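Local coordinates for protein F420-dependent methylenetetrahydromethanopterin dehydrogenase (PDB 1QV9) that catalyses the reversible, coenzyme F420-dependent reduction of methenyl-tetrahydromethanopterin to methylene-tetrahydromethanopterin, a step of methanogenesis from carbon dioxide, at residues E130-D133 / P134-A138; V216-E219 / G220-E224. All coordinates share one frame; numbering follows the deposited sequence.

Overall arrangement
Interactions 1 and 2 deal with opposite ends of two helices: at 130-133 / 134-138 a loop turns into helix 134-150, and at 216-219 / 220-224 helix 197-223 runs out. Their centres lie 16 Å apart and their nearest atoms about 8 Å, so they do not touch. What joins them is helix 227-257, which meets Phe-131, Leu-132 and Glu-136 of interaction 1 through Ala-235 and His-238, and Val-216, Ser-217 and Glu-219 of interaction 2 through Ile-233, Ser-236 and Ala-237. Both sites also reach other copies of the protein, interaction 1 the second subunit and interaction 2 the third, within the hexameric trimer of dimers.

Interaction 1. Residues E130-D133 / P134-A138; sequences EFLD and PVEMA
The Phe-131 ring meets the Glu-136 side chain obliquely: CZ of Phe-131 comes 3.6 Å from CD of Glu-136, and the ring and carboxylate planes are 27° apart. CG of Glu-136 makes an off-centre CH-pi contact, 4.2 Å from the Phe-131 ring centroid, while His-238 packs edge-to-face with the same ring. A bend at chi2 (65°) turns the Glu-136 carboxylate back toward Phe-131, and its OE2 is salt-bridged to Arg-252 and Arg-263 of the second subunit. Beside this pair, CD1 of Leu-132 lies 4.1 Å from CB of Met-137, a selenomethionine.

Asp-133 caps the helix from the position just before it. With chi1 at 72°, its CG sits between the backbone N and the carbonyl carbon, so that OD1 accepts the capping hydrogen bond from Glu-136 N at 3.0 Å, the donor standing above the Asp-133 carboxylate plane. OD2 takes a water that also accepts from Val-135 N, and a salt bridge from Arg-155 of the second subunit. With an alanine in its place, Glu-136 N is likely to lose its side-chain capping bond, and that arginine this carboxylate. The Asp-133 carbonyl adds the first turn's bond, O to Met-137 N, 3.0 Å. This is an aspartate N-cap followed by proline as first helical residue, built into a subunit interface.

Interaction 2. Residues V216-E219 / G220-E224; sequences VSVE and GCFVE
Val-218 and Phe-222, one turn apart, touch through CG1 of Val-218 and CD2 of Phe-222 at 4.1 Å, while the CB of Cys-221 covers one face of the Phe-222 ring, over its centre. The tight part is the backbone beneath. Gly-220 N, Cys-221 N and Phe-222 N bond to the carbonyls of Val-216, Ser-217 and Val-218, the last with Phe-222 N 2.9 Å from Val-218 O. Cys-221, its SG beside the backbone N (chi1 -72°), lays that sulfur 3.4 Å from Ser-217 O and packs on Met-124 and Ala-127. Ser-217, buried here, gives its OG to Met-124 O.

Looser are the exposed Phe-222, with its thin touch on Val-218, and Val-223, whose CG2 lies 4.0 Å from Glu-219 CA. A polar flank is held separately: one water donates to OE2 of both Glu-219 and Glu-224, 5.1 Å apart; Arg-229 pairs with Glu-224, while Arg-185 and Asn-186 of the third subunit hold Glu-219, which probably eases the repulsion. The carbonyl of Glu-219 takes two donors: Glu-224 N at 2.9 Å, nearly in line with the C=O, and Val-223 N at 3.3 Å, from above the carbonyl plane. The bond from Glu-224 N, five residues on, makes the wider pi-type turn at 220-223, near the C-terminal end of helix 197-223.

Interaction 1. Residues E130-D133 / P134-A138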
loop_
_atom_site.group_PDB
_atom_site.type_symbol
_atom_site.label_atom_id
_atom_site.label_comp_id
_atom_site.label_asym_id
_atom_site.label_seq_id
_atom_site.Cartn_x
_atom_site.Cartn_y
_atom_site.Cartn_z
ATOM N N GLU A 130 0.515 -24.473 18.098
ATOM C CA GLU A 130 0.730 -24.696 16.682
ATOM C C GLU A 130 0.905 -23.410 15.870
ATOM O O GLU A 130 1.328 -23.468 14.740
ATOM C CB GLU A 130 -0.448 -25.458 16.076
ATOM C CG GLU A 130 -0.706 -26.843 16.685
ATOM C CD GLU A 130 -1.685 -26.847 17.870
ATOM O OE1 GLU A 130 -2.343 -27.903 18.077
ATOM O OE2 GLU A 130 -1.810 -25.834 18.604
ATOM N N PHE A 131 0.603 -22.276 16.489
ATOM C CA PHE A 131 0.636 -20.994 15.780
ATOM C C PHE A 131 1.474 -19.961 16.496
ATOM O O PHE A 131 2.308 -19.269 15.867
ATOM C CB PHE A 131 -0.788 -20.446 15.679
ATOM C CG PHE A 131 -0.867 -19.066 15.083
ATOM C CD1 PHE A 131 -0.604 -18.874 13.741
ATOM C CD2 PHE A 131 -1.197 -17.968 15.881
ATOM C CE1 PHE A 131 -0.668 -17.583 13.152
ATOM C CE2 PHE A 131 -1.256 -16.679 15.297
ATOM C CZ PHE A 131 -0.999 -16.504 13.953
ATOM N N LEU A 132 1.276 -19.856 17.799
ATOM C CA LEU A 132 2.008 -18.822 18.538
ATOM C C LEU A 132 3.382 -19.199 19.070
ATOM O O LEU A 132 3.487 -19.842 20.132
ATOM C CB LEU A 132 1.161 -18.323 19.701
ATOM C CG LEU A 132 1.709 -17.017 20.309
ATOM C CD1 LEU A 132 1.191 -15.858 19.460
ATOM C CD2 LEU A 132 1.324 -16.867 21.754
ATOM N N ASP A 133 4.444 -18.788 18.370
ATOM C CA ASP A 133 5.804 -19.001 18.874
ATOM C C ASP A 133 6.275 -17.606 19.334
ATOM O O ASP A 133 5.497 -16.654 19.239
ATOM C CB ASP A 133 6.747 -19.607 17.815
ATOM C CG ASP A 133 7.145 -18.621 16.709
ATOM O OD1 ASP A 133 6.353 -17.711 16.394
ATOM O OD2 ASP A 133 8.240 -18.792 16.146
ATOM N N PRO A 134 7.493 -17.479 19.879
ATOM C CA PRO A 134 7.984 -16.170 20.354
ATOM C C PRO A 134 7.906 -15.050 19.305
ATOM O O PRO A 134 7.445 -13.927 19.618
ATOM C CB PRO A 134 9.409 -16.473 20.806
ATOM C CG PRO A 134 9.249 -17.926 21.356
ATOM C CD PRO A 134 8.432 -18.566 20.266
ATOM N N VAL A 135 8.335 -15.333 18.077
ATOM C CA VAL A 135 8.280 -14.318 17.031
ATOM C C VAL A 135 6.858 -13.856 16.755
ATOM O O VAL A 135 6.611 -12.656 16.648
ATOM C CB VAL A 135 8.981 -14.816 15.740
ATOM C CG1 VAL A 135 8.600 -13.966 14.520
ATOM C CG2 VAL A 135 10.459 -14.757 15.984
ATOM N N GLU A 136 5.902 -14.780 16.596
ATOM C CA GLU A 136 4.530 -14.394 16.317
ATOM C C GLU A 136 3.957 -13.577 17.490
ATOM O O GLU A 136 3.188 -12.632 17.276
ATOM C CB GLU A 136 3.629 -15.636 16.071
ATOM C CG GLU A 136 2.179 -15.290 15.720
ATOM C CD GLU A 136 2.034 -14.567 14.396
ATOM O OE1 GLU A 136 1.303 -13.545 14.338
ATOM O OE2 GLU A 136 2.631 -15.008 13.393
HETATM N N MSE A 137 4.326 -13.938 18.724
HETATM C CA MSE A 137 3.856 -13.224 19.926
HETATM C C MSE A 137 4.392 -11.775 19.941
HETATM O O MSE A 137 3.746 -10.861 20.442
HETATM C CB MSE A 137 4.322 -13.912 21.203
HETATM C CG MSE A 137 4.125 -13.038 22.435
HETATM SE SE MSE A 137 5.163 -13.588 23.952
HETATM C CE MSE A 137 6.921 -12.970 23.421
ATOM N N ALA A 138 5.594 -11.589 19.424
ATOM C CA ALA A 138 6.175 -10.221 19.338
ATOM C C ALA A 138 5.543 -9.424 18.198
ATOM O O ALA A 138 5.284 -8.210 18.357
ATOM C CB ALA A 138 7.709 -10.284 19.162
HETATM O O HOH W 1 10.210 -17.548 17.733
#

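Interaction 2. Residues V216-E219 / G220-E224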
loop_
_atom_site.group_PDB
_atom_site.type_symbol
_atom_site.label_atom_id
_atom_site.label_comp_id
_atom_site.label_asym_id
_atom_site.label_seq_id
_atom_site.Cartn_x
_atom_site.Cartn_y
_atom_site.Cartn_z
ATOM N N VAL A 216 -12.355 -13.902 18.897
ATOM C CA VAL A 216 -11.816 -14.910 17.985
ATOM C C VAL A 216 -10.735 -15.743 18.673
ATOM O O VAL A 216 -10.691 -16.971 18.544
ATOM C CB VAL A 216 -11.257 -14.266 16.652
ATOM C CG1 VAL A 216 -10.642 -15.370 15.737
ATOM C CG2 VAL A 216 -12.394 -13.490 15.971
ATOM N N SER A 217 -9.823 -15.078 19.378
ATOM C CA SER A 217 -8.792 -15.766 20.117
ATOM C C SER A 217 -9.407 -16.717 21.163
ATOM O O SER A 217 -8.944 -17.835 21.321
ATOM C CB SER A 217 -7.886 -14.750 20.822
ATOM O OG SER A 217 -7.149 -14.017 19.837
ATOM N N VAL A 218 -10.427 -16.234 21.860
ATOM C CA VAL A 218 -11.090 -17.039 22.897
ATOM C C VAL A 218 -11.721 -18.262 22.227
ATOM O O VAL A 218 -11.597 -19.377 22.738
ATOM C CB VAL A 218 -12.147 -16.199 23.661
ATOM C CG1 VAL A 218 -13.070 -17.123 24.504
ATOM C CG2 VAL A 218 -11.449 -15.202 24.586
ATOM N N GLU A 219 -12.366 -18.076 21.074
ATOM C CA GLU A 219 -12.966 -19.230 20.398
ATOM C C GLU A 219 -11.899 -20.257 20.008
ATOM O O GLU A 219 -12.065 -21.464 20.189
ATOM C CB GLU A 219 -13.724 -18.803 19.147
ATOM C CG GLU A 219 -14.297 -19.978 18.344
ATOM C CD GLU A 219 -14.891 -19.541 17.018
ATOM O OE1 GLU A 219 -15.386 -18.415 16.952
ATOM O OE2 GLU A 219 -14.873 -20.329 16.053
ATOM N N GLY A 220 -10.772 -19.791 19.465
ATOM C CA GLY A 220 -9.760 -20.725 19.050
ATOM C C GLY A 220 -8.939 -21.370 20.157
ATOM O O GLY A 220 -8.409 -22.456 19.961
ATOM N N CYS A 221 -8.817 -20.697 21.294
ATOM C CA CYS A 221 -8.042 -21.198 22.432
ATOM C C CYS A 221 -8.827 -22.007 23.458
ATOM O O CYS A 221 -8.268 -22.919 24.078
ATOM C CB CYS A 221 -7.419 -20.043 23.206
ATOM S SG CYS A 221 -6.041 -19.250 22.305
ATOM N N PHE A 222 -10.098 -21.662 23.640
ATOM C CA PHE A 222 -10.913 -22.313 24.673
ATOM C C PHE A 222 -12.154 -23.075 24.265
ATOM O O PHE A 222 -12.625 -23.937 25.007
ATOM C CB PHE A 222 -11.303 -21.265 25.707
ATOM C CG PHE A 222 -10.128 -20.565 26.291
ATOM C CD1 PHE A 222 -9.063 -21.299 26.790
ATOM C CD2 PHE A 222 -10.059 -19.180 26.315
ATOM C CE1 PHE A 222 -7.941 -20.661 27.301
ATOM C CE2 PHE A 222 -8.950 -18.547 26.823
ATOM C CZ PHE A 222 -7.888 -19.286 27.316
ATOM N N VAL A 223 -12.693 -22.772 23.101
ATOM C CA VAL A 223 -13.900 -23.438 22.647
ATOM C C VAL A 223 -13.639 -24.538 21.631
ATOM O O VAL A 223 -13.937 -25.708 21.877
ATOM C CB VAL A 223 -14.855 -22.419 22.055
ATOM C CG1 VAL A 223 -16.155 -23.103 21.651
ATOM C CG2 VAL A 223 -15.114 -21.314 23.072
ATOM N N GLU A 224 -13.087 -24.163 20.485
ATOM C CA GLU A 224 -12.782 -25.098 19.407
ATOM C C GLU A 224 -11.681 -26.070 19.824
ATOM O O GLU A 224 -10.629 -25.655 20.302
ATOM C CB GLU A 224 -12.340 -24.300 18.160
ATOM C CG GLU A 224 -12.051 -25.125 16.945
ATOM C CD GLU A 224 -13.246 -25.965 16.529
ATOM O OE1 GLU A 224 -13.161 -27.208 16.628
ATOM O OE2 GLU A 224 -14.269 -25.385 16.115
HETATM O O HOH W 2 -15.610 -23.045 16.216
#